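Local coordinates for protein cobalt-precorrin-5B C(1)-methyltransferase (Archaeoglobus fulgidus, PDB 1SR8) that probably catalyses the S-adenosylmethionine-dependent methylation of cobalt-precorrin-5B at C-1, giving cobalt-precorrin-6A on the anaerobic route to adenosylcobalamin, at residues 64-69 against 78-83; 49-54 against 106-111; 13-18 against 32-37. One frame throughout, in Å; residues are numbered along the deposited sequence.

Contact 1: residues 64-69 against 78-83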
loop_
_atom_site.group_PDB
_atom_site.type_symbol
_atom_site.label_atom_id
_atom_site.label_comp_id
_atom_site.label_asym_id
_atom_site.label_seq_id
_atom_site.Cartn_x
_atom_site.Cartn_y
_atom_site.Cartn_z
ATOM N N GLU A 64 13.325 0.208 19.156
ATOM C CA GLU A 64 14.100 0.148 17.930
ATOM C C GLU A 64 13.255 -0.466 16.836
ATOM O O GLU A 64 13.587 -0.365 15.662
ATOM C CB GLU A 64 15.351 -0.696 18.135
ATOM C CG GLU A 64 16.348 -0.087 19.099
ATOM C CD GLU A 64 17.513 -1.014 19.380
ATOM O OE1 GLU A 64 17.319 -2.033 20.089
ATOM O OE2 GLU A 64 18.618 -0.720 18.875
ATOM N N LYS A 65 12.169 -1.114 17.242
ATOM C CA LYS A 65 11.227 -1.758 16.325
ATOM C C LYS A 65 9.862 -1.827 16.992
ATOM O O LYS A 65 9.758 -1.938 18.215
ATOM C CB LYS A 65 11.662 -3.186 15.992
ATOM C CG LYS A 65 12.965 -3.293 15.233
ATOM C CD LYS A 65 13.434 -4.754 15.140
ATOM C CE LYS A 65 14.828 -4.876 14.486
ATOM N NZ LYS A 65 15.350 -6.278 14.481
ATOM N N VAL A 66 8.814 -1.747 16.191
ATOM C CA VAL A 66 7.460 -1.851 16.720
ATOM C C VAL A 66 6.677 -2.701 15.740
ATOM O O VAL A 66 7.079 -2.880 14.591
ATOM C CB VAL A 66 6.752 -0.473 16.841
ATOM C CG1 VAL A 66 7.574 0.470 17.704
ATOM C CG2 VAL A 66 6.520 0.119 15.465
ATOM N N LYS A 67 5.565 -3.245 16.202
ATOM C CA LYS A 67 4.731 -4.046 15.339
ATOM C C LYS A 67 3.439 -3.265 15.150
ATOM O O LYS A 67 2.850 -2.788 16.118
ATOM C CB LYS A 67 4.457 -5.398 15.990
ATOM C CG LYS A 67 3.646 -6.357 15.134
ATOM C CD LYS A 67 3.677 -7.773 15.704
ATOM C CE LYS A 67 5.094 -8.371 15.633
ATOM N NZ LYS A 67 6.128 -7.616 16.431
ATOM N N VAL A 68 3.014 -3.101 13.905
ATOM C CA VAL A 68 1.777 -2.383 13.643
ATOM C C VAL A 68 0.822 -3.223 12.804
ATOM O O VAL A 68 1.250 -4.036 11.975
ATOM C CB VAL A 68 2.040 -1.045 12.917
ATOM C CG1 VAL A 68 2.751 -0.083 13.843
ATOM C CG2 VAL A 68 2.873 -1.282 11.682
ATOM N N SER A 69 -0.473 -3.046 13.044
ATOM C CA SER A 69 -1.473 -3.771 12.281
ATOM C C SER A 69 -1.648 -2.998 10.976
ATOM O O SER A 69 -1.300 -1.819 10.896
ATOM C CB SER A 69 -2.790 -3.841 13.060
ATOM O OG SER A 69 -3.258 -2.552 13.424
ATOM N N VAL A 78 8.345 -2.746 12.017
ATOM C CA VAL A 78 9.027 -1.597 11.429
ATOM C C VAL A 78 10.158 -1.105 12.332
ATOM O O VAL A 78 9.994 -0.983 13.552
ATOM C CB VAL A 78 8.027 -0.416 11.206
ATOM C CG1 VAL A 78 8.728 0.780 10.580
ATOM C CG2 VAL A 78 6.877 -0.870 10.323
ATOM N N GLU A 79 11.308 -0.832 11.721
ATOM C CA GLU A 79 12.451 -0.325 12.464
ATOM C C GLU A 79 12.252 1.169 12.668
ATOM O O GLU A 79 11.896 1.891 11.740
ATOM C CB GLU A 79 13.753 -0.601 11.707
ATOM C CG GLU A 79 14.157 -2.066 11.751
ATOM C CD GLU A 79 15.657 -2.253 11.904
ATOM O OE1 GLU A 79 16.394 -2.059 10.910
ATOM O OE2 GLU A 79 16.099 -2.585 13.032
ATOM N N VAL A 80 12.471 1.625 13.893
ATOM C CA VAL A 80 12.283 3.026 14.214
ATOM C C VAL A 80 13.422 3.542 15.087
ATOM O O VAL A 80 14.260 2.771 15.563
ATOM C CB VAL A 80 10.958 3.237 14.993
ATOM C CG1 VAL A 80 9.790 2.668 14.221
ATOM C CG2 VAL A 80 11.050 2.572 16.357
ATOM N N GLU A 81 13.440 4.855 15.280
ATOM C CA GLU A 81 14.418 5.521 16.129
ATOM C C GLU A 81 13.554 6.320 17.099
ATOM O O GLU A 81 13.175 7.453 16.818
ATOM C CB GLU A 81 15.296 6.461 15.304
ATOM C CG GLU A 81 16.373 7.166 16.115
ATOM C CD GLU A 81 17.084 8.250 15.321
ATOM O OE1 GLU A 81 16.417 9.238 14.935
ATOM O OE2 GLU A 81 18.308 8.116 15.080
ATOM N N ALA A 82 13.227 5.720 18.233
ATOM C CA ALA A 82 12.374 6.382 19.204
ATOM C C ALA A 82 13.039 6.567 20.564
ATOM O O ALA A 82 13.868 5.756 20.979
ATOM C CB ALA A 82 11.080 5.593 19.362
ATOM N N GLU A 83 12.663 7.638 21.257
ATOM C CA GLU A 83 13.212 7.917 22.577
ATOM C C GLU A 83 12.380 8.932 23.348
ATOM O O GLU A 83 12.174 10.055 22.894
ATOM C CB GLU A 83 14.649 8.420 22.453
ATOM C CG GLU A 83 15.345 8.604 23.785
ATOM C CD GLU A 83 16.764 9.099 23.629
ATOM O OE1 GLU A 83 17.588 8.370 23.029
ATOM O OE2 GLU A 83 17.052 10.220 24.102
HETATM O O HOH W 1 16.004 0.252 14.207
#

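Contact 2: residues 49-54 against 106-111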
loop_
_atom_site.group_PDB
_atom_site.type_symbol
_atom_site.label_atom_id
_atom_site.label_comp_id
_atom_site.label_asym_id
_atom_site.label_seq_id
_atom_site.Cartn_x
_atom_site.Cartn_y
_atom_site.Cartn_z
ATOM N N SER A 49 1.795 5.013 11.312
ATOM C CA SER A 49 1.364 4.167 12.418
ATOM C C SER A 49 2.557 3.746 13.255
ATOM O O SER A 49 2.503 3.776 14.490
ATOM C CB SER A 49 0.649 2.920 11.893
ATOM O OG SER A 49 -0.586 3.261 11.298
ATOM N N ALA A 50 3.632 3.351 12.580
ATOM C CA ALA A 50 4.837 2.917 13.273
ATOM C C ALA A 50 5.389 4.045 14.133
ATOM O O ALA A 50 5.762 3.820 15.287
ATOM C CB ALA A 50 5.887 2.450 12.268
ATOM N N ALA A 51 5.429 5.256 13.581
ATOM C CA ALA A 51 5.934 6.416 14.322
ATOM C C ALA A 51 5.111 6.647 15.583
ATOM O O ALA A 51 5.658 6.825 16.668
ATOM C CB ALA A 51 5.907 7.668 13.443
ATOM N N ALA A 52 3.791 6.630 15.438
ATOM C CA ALA A 52 2.899 6.839 16.575
ATOM C C ALA A 52 3.089 5.776 17.647
ATOM O O ALA A 52 3.225 6.093 18.829
ATOM C CB ALA A 52 1.456 6.842 16.106
ATOM N N VAL A 53 3.088 4.513 17.236
ATOM C CA VAL A 53 3.266 3.417 18.178
ATOM C C VAL A 53 4.622 3.487 18.885
ATOM O O VAL A 53 4.709 3.255 20.091
ATOM C CB VAL A 53 3.128 2.062 17.466
ATOM C CG1 VAL A 53 3.475 0.941 18.410
ATOM C CG2 VAL A 53 1.706 1.895 16.954
ATOM N N ALA A 54 5.677 3.817 18.141
ATOM C CA ALA A 54 7.017 3.908 18.720
ATOM C C ALA A 54 7.136 5.061 19.721
ATOM O O ALA A 54 7.811 4.943 20.740
ATOM C CB ALA A 54 8.054 4.061 17.615
ATOM N N PHE A 106 9.009 10.252 8.798
ATOM C CA PHE A 106 7.783 10.513 9.546
ATOM C C PHE A 106 8.175 10.696 11.004
ATOM O O PHE A 106 8.911 9.883 11.559
ATOM C CB PHE A 106 6.805 9.335 9.440
ATOM C CG PHE A 106 5.859 9.437 8.281
ATOM C CD1 PHE A 106 4.549 9.850 8.476
ATOM C CD2 PHE A 106 6.285 9.150 6.993
ATOM C CE1 PHE A 106 3.676 9.977 7.397
ATOM C CE2 PHE A 106 5.423 9.273 5.915
ATOM C CZ PHE A 106 4.119 9.687 6.116
ATOM N N GLU A 107 7.700 11.772 11.618
ATOM C CA GLU A 107 7.999 12.016 13.021
ATOM C C GLU A 107 6.706 11.993 13.820
ATOM O O GLU A 107 5.668 12.482 13.362
ATOM C CB GLU A 107 8.681 13.372 13.220
ATOM C CG GLU A 107 9.947 13.581 12.427
ATOM C CD GLU A 107 10.714 14.801 12.905
ATOM O OE1 GLU A 107 10.066 15.822 13.231
ATOM O OE2 GLU A 107 11.962 14.743 12.948
ATOM N N ALA A 108 6.784 11.413 15.014
ATOM C CA ALA A 108 5.643 11.319 15.916
ATOM C C ALA A 108 6.068 11.807 17.291
ATOM O O ALA A 108 7.124 11.418 17.808
ATOM C CB ALA A 108 5.147 9.879 16.005
ATOM N N GLU A 109 5.239 12.650 17.886
ATOM C CA GLU A 109 5.537 13.200 19.197
ATOM C C GLU A 109 4.335 13.043 20.118
ATOM O O GLU A 109 3.227 13.413 19.740
ATOM C CB GLU A 109 5.882 14.686 19.052
ATOM C CG GLU A 109 6.262 15.376 20.343
ATOM C CD GLU A 109 7.760 15.555 20.481
ATOM O OE1 GLU A 109 8.328 15.097 21.500
ATOM O OE2 GLU A 109 8.365 16.163 19.565
ATOM N N VAL A 110 4.551 12.491 21.312
ATOM C CA VAL A 110 3.465 12.327 22.280
ATOM C C VAL A 110 3.125 13.707 22.818
ATOM O O VAL A 110 4.017 14.514 23.065
ATOM C CB VAL A 110 3.856 11.421 23.496
ATOM C CG1 VAL A 110 4.225 10.026 23.031
ATOM C CG2 VAL A 110 4.992 12.050 24.281
ATOM N N CYS A 111 1.841 13.991 22.987
ATOM C CA CYS A 111 1.441 15.285 23.509
ATOM C C CYS A 111 0.422 15.116 24.631
ATOM O O CYS A 111 -0.033 14.003 24.895
ATOM C CB CYS A 111 0.906 16.187 22.376
ATOM S SG CYS A 111 -0.515 15.628 21.415
#

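Contact 3: residues 13-18 against 32-37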
loop_
_atom_site.group_PDB
_atom_site.type_symbol
_atom_site.label_atom_id
_atom_site.label_comp_id
_atom_site.label_asym_id
_atom_site.label_seq_id
_atom_site.Cartn_x
_atom_site.Cartn_y
_atom_site.Cartn_z
ATOM N N GLU A 13 4.241 -23.903 -7.043
ATOM C CA GLU A 13 4.994 -24.726 -6.102
ATOM C C GLU A 13 6.454 -24.934 -6.494
ATOM O O GLU A 13 7.299 -25.185 -5.645
ATOM C CB GLU A 13 4.332 -26.088 -5.922
ATOM C CG GLU A 13 5.015 -26.912 -4.848
ATOM C CD GLU A 13 4.533 -28.342 -4.803
ATOM O OE1 GLU A 13 4.703 -29.058 -5.820
ATOM O OE2 GLU A 13 3.991 -28.744 -3.748
ATOM N N LYS A 14 6.749 -24.827 -7.781
ATOM C CA LYS A 14 8.109 -25.011 -8.258
ATOM C C LYS A 14 9.007 -23.790 -8.020
ATOM O O LYS A 14 10.215 -23.839 -8.274
ATOM C CB LYS A 14 8.083 -25.365 -9.744
ATOM C CG LYS A 14 7.255 -24.422 -10.590
ATOM C CD LYS A 14 7.252 -24.865 -12.041
ATOM C CE LYS A 14 6.580 -23.829 -12.927
ATOM N NZ LYS A 14 6.624 -24.218 -14.366
ATOM N N TRP A 15 8.413 -22.701 -7.531
ATOM C CA TRP A 15 9.140 -21.457 -7.245
ATOM C C TRP A 15 9.607 -21.467 -5.800
ATOM O O TRP A 15 10.548 -20.760 -5.422
ATOM C CB TRP A 15 8.225 -20.247 -7.448
ATOM C CG TRP A 15 7.877 -19.951 -8.876
ATOM C CD1 TRP A 15 8.064 -20.762 -9.961
ATOM C CD2 TRP A 15 7.264 -18.757 -9.369
ATOM N NE1 TRP A 15 7.607 -20.145 -11.096
ATOM C CE2 TRP A 15 7.112 -18.911 -10.763
ATOM C CE3 TRP A 15 6.829 -17.568 -8.765
ATOM C CZ2 TRP A 15 6.541 -17.917 -11.568
ATOM C CZ3 TRP A 15 6.262 -16.582 -9.565
ATOM C CH2 TRP A 15 6.124 -16.763 -10.952
ATOM N N ILE A 16 8.916 -22.269 -4.999
ATOM C CA ILE A 16 9.205 -22.408 -3.586
ATOM C C ILE A 16 10.322 -23.413 -3.382
ATOM O O ILE A 16 10.118 -24.626 -3.454
ATOM C CB ILE A 16 7.971 -22.879 -2.816
ATOM C CG1 ILE A 16 6.754 -22.060 -3.258
ATOM C CG2 ILE A 16 8.213 -22.732 -1.320
ATOM C CD1 ILE A 16 5.458 -22.438 -2.575
ATOM N N LYS A 17 11.510 -22.881 -3.148
ATOM C CA LYS A 17 12.708 -23.670 -2.912
ATOM C C LYS A 17 13.362 -22.879 -1.797
ATOM O O LYS A 17 14.213 -22.019 -2.039
ATOM C CB LYS A 17 13.583 -23.680 -4.168
ATOM C CG LYS A 17 13.845 -22.294 -4.758
ATOM C CD LYS A 17 14.520 -22.365 -6.122
ATOM C CE LYS A 17 13.614 -22.994 -7.187
ATOM N NZ LYS A 17 13.321 -24.437 -6.954
ATOM N N ASP A 18 12.947 -23.162 -0.567
ATOM C CA ASP A 18 13.456 -22.412 0.571
ATOM C C ASP A 18 12.516 -22.805 1.699
ATOM O O ASP A 18 11.296 -22.865 1.489
ATOM C CB ASP A 18 13.270 -20.922 0.264
ATOM C CG ASP A 18 14.346 -20.045 0.861
ATOM O OD1 ASP A 18 15.517 -20.159 0.418
ATOM O OD2 ASP A 18 14.011 -19.226 1.759
ATOM N N LEU A 32 7.293 -13.756 -3.911
ATOM C CA LEU A 32 8.179 -14.769 -4.453
ATOM C C LEU A 32 8.118 -14.761 -5.975
ATOM O O LEU A 32 7.043 -14.637 -6.558
ATOM C CB LEU A 32 7.759 -16.130 -3.900
ATOM C CG LEU A 32 8.333 -17.424 -4.460
ATOM C CD1 LEU A 32 9.835 -17.486 -4.244
ATOM C CD2 LEU A 32 7.647 -18.581 -3.761
ATOM N N THR A 33 9.280 -14.860 -6.613
ATOM C CA THR A 33 9.344 -14.900 -8.069
ATOM C C THR A 33 9.973 -16.215 -8.521
ATOM O O THR A 33 10.374 -17.054 -7.703
ATOM C CB THR A 33 10.174 -13.741 -8.667
ATOM O OG1 THR A 33 11.567 -13.969 -8.426
ATOM C CG2 THR A 33 9.763 -12.421 -8.046
ATOM N N GLU A 34 10.050 -16.379 -9.837
ATOM C CA GLU A 34 10.615 -17.573 -10.455
ATOM C C GLU A 34 12.044 -17.807 -9.949
ATOM O O GLU A 34 12.445 -18.941 -9.677
ATOM C CB GLU A 34 10.605 -17.390 -11.977
ATOM C CG GLU A 34 10.490 -18.669 -12.782
ATOM C CD GLU A 34 10.123 -18.401 -14.234
ATOM O OE1 GLU A 34 10.849 -17.635 -14.901
ATOM O OE2 GLU A 34 9.110 -18.954 -14.710
ATOM N N ASP A 35 12.798 -16.719 -9.805
ATOM C CA ASP A 35 14.177 -16.797 -9.337
ATOM C C ASP A 35 14.506 -15.738 -8.281
ATOM O O ASP A 35 15.269 -14.806 -8.541
ATOM C CB ASP A 35 15.141 -16.663 -10.531
ATOM C CG ASP A 35 14.968 -15.348 -11.286
ATOM O OD1 ASP A 35 15.615 -15.180 -12.342
ATOM O OD2 ASP A 35 14.190 -14.483 -10.824
ATOM N N GLY A 36 13.934 -15.884 -7.091
ATOM C CA GLY A 36 14.204 -14.925 -6.033
ATOM C C GLY A 36 12.964 -14.332 -5.400
ATOM O O GLY A 36 11.896 -14.942 -5.432
ATOM N N TYR A 37 13.110 -13.138 -4.831
ATOM C CA TYR A 37 12.011 -12.434 -4.169
ATOM C C TYR A 37 11.952 -10.963 -4.581
ATOM O O TYR A 37 12.955 -10.383 -4.995
ATOM C CB TYR A 37 12.190 -12.479 -2.642
ATOM C CG TYR A 37 12.098 -13.855 -2.011
ATOM C CD1 TYR A 37 10.860 -14.422 -1.695
ATOM C CD2 TYR A 37 13.253 -14.599 -1.738
ATOM C CE1 TYR A 37 10.768 -15.705 -1.122
ATOM C CE2 TYR A 37 13.175 -15.886 -1.165
ATOM C CZ TYR A 37 11.931 -16.431 -0.861
ATOM O OH TYR A 37 11.849 -17.696 -0.312
#

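Contact 1: residues 64-69 against 78-83
Val66 and Val78 form the hydrogen-bonded pair of an antiparallel beta hairpin, built from strands 63-68 and 76-83, at one edge of a mixed sheet. Val78 N donates to Val66 O at 2.9 Å, and Val66 N answers to Val78 O at 3.0 Å. Lys65 and Glu79 follow as the non-hydrogen-bonded pair. Beyond them the chain turns a corner at Glu64, where Val80 N still reaches Glu64 O at 2.9 Å but stands well above the carbonyl plane, 56° out of it.

Apolar contacts gather on the inner face, where Val66 CG1 lies 4.3 Å from Val80 CG2 and Val68 CG2 lies 4.2 Å from Val78 CG2. Helix 44-57 covers this face through Ala50, Val53 and Ala54.

The charged pair occupies the outer, exposed face. Lys65 and Glu79 run side by side and point the same way, the lysine extended and the glutamate bent at chi2 (-141°). Their opposite charges would be expected to attract, but they form no salt bridge: Lys65 NZ stays 4.0 Å from Glu79 OE2, and the nearest lysine atom to that oxygen is the methylene carbon Lys65 CE, at 3.0 Å.

Contact 2: residues 49-54 against 106-111
The shortest polar bonds beside the touching pair Ala51 and Ala108 stay inside the helix: Val53 N to Ser49 O, at 2.9 Å, is one of them. No hydrogen bond passes between 49-54 and 106-111, and the contact is a worked example of a helix laid on the face of a beta sheet chiefly through alanine methyl groups. The two short segments run in similar directions, 31° apart, and their axes come within 7.0 Å.

The methyl groups of Ala51 and Ala108 carry the contact between them. Ala108 CB projects from the strand against the peptide that links Ala51 to Ala52, 3.2 Å from Ala51 O and 3.6 Å from Ala52 N. Its other close neighbour is the methyl opposite, and the separation of 3.5 Å between Ala51 CB and Ala108 CB is tighter than ordinary van der Waals contact. Ala51 CB also meets Phe106 CB, at 4.4 Å.

Phe106 contributes little more than that carbon. Its CB faces the helix segment, but chi1 of -90° places CG where the ring departs from 49-54, and it packs on Thr44, Thr47 and Ala48 of the preceding turns. Glu107 points from the opposite face of the strand, its carboxylate shared between salt bridges to Arg120 and Arg88. Neighbouring strand 86-90 adds Val89 and Ala87, which touch Ala51 and Ala54.

The strand thus separates its chemistry by face, the carboxylate of Glu107 on one side and apolar side chains, Phe106 and Ala108, on the other. With nothing larger than a methyl between the two backbones at the Ala51-Ala108 crossing, the fit there rests on close shape matching, while backbone bonds pair Phe106 and Ala108 with Val89 and Ala87, and Glu107 and Glu109 with Ser159 and Arg157.

Contact 3: residues 13-18 against 32-37
Trp15 lays one face of its indole against Glu34. Glu34 CA sits over the five-membered ring, 3.7 Å from its centroid and 11° off the normal, a CH-pi contact. Thr33 C lies 3.4 Å from Trp15 CE3, while Leu32 O approaches at the edge, near the ring plane. That carbonyl oxygen is buried by the contact and has no hydrogen-bonding partner in the model. Beyond CA, Glu34 extends past the pyrrole side, with Glu34 CG 3.7 Å from Trp15 NE1. Its carboxylate, turned 77° to the indole, carries on to a salt bridge with Lys203. The second flat group, the Tyr37 ring, has Asp18 OD2 at its edge, joined by a weak hydrogen bond of 3.4 Å from Tyr37 OH.

An alanine at Trp15 would remove the indole that lies on Glu34 CA, and would probably open a gap beside the turn and leave Glu34 CA without its CH-pi partner.

Between the two aromatic residues the contact is largely aliphatic. Leu32 CG stands anti to the backbone N (chi1 169°), and from it Leu32 CD2 meets Ile16 CG1 at 3.6 Å, the two side chains crossing at about a right angle. Leu32 CD1 instead lies against the carbonyl oxygen Trp15 O.

The N-terminal loop is in this way packed onto the hairpin of strands 30-33 and 36-42. Helix 195-204 meets both partners, through Thr200 and Ile204 at Trp15 and through Lys196 and Thr200 at Thr33, and helix 21-26 supplies Ala21 to Ile16 and Tyr37 and the cation-pi partner Lys24 to the Tyr37 ring.

How the contacts relate
Contacts 1 and 2 are two parts of one packing unit, their centres 9 Å apart, with contact 1 nested along the chain inside the loop that contact 2 closes. Helix 44-57 joins them by packing on one sheet: Ala54 CB touches both Val66 CG1 and Val80 CG2 of the hairpin, each at 3.6 Å, while Ala51 and Ala52, close by on the same helix, meet strand 105-111. Contact 3 closes earlier in the chain and stands apart, with centres about 29 Å from contact 1 and 36 Å from contact 2, and nearest atoms about 18 Å and 22 Å away. Strand 36-42, which carries Tyr37, nevertheless leads in sequence directly to helix 44-57.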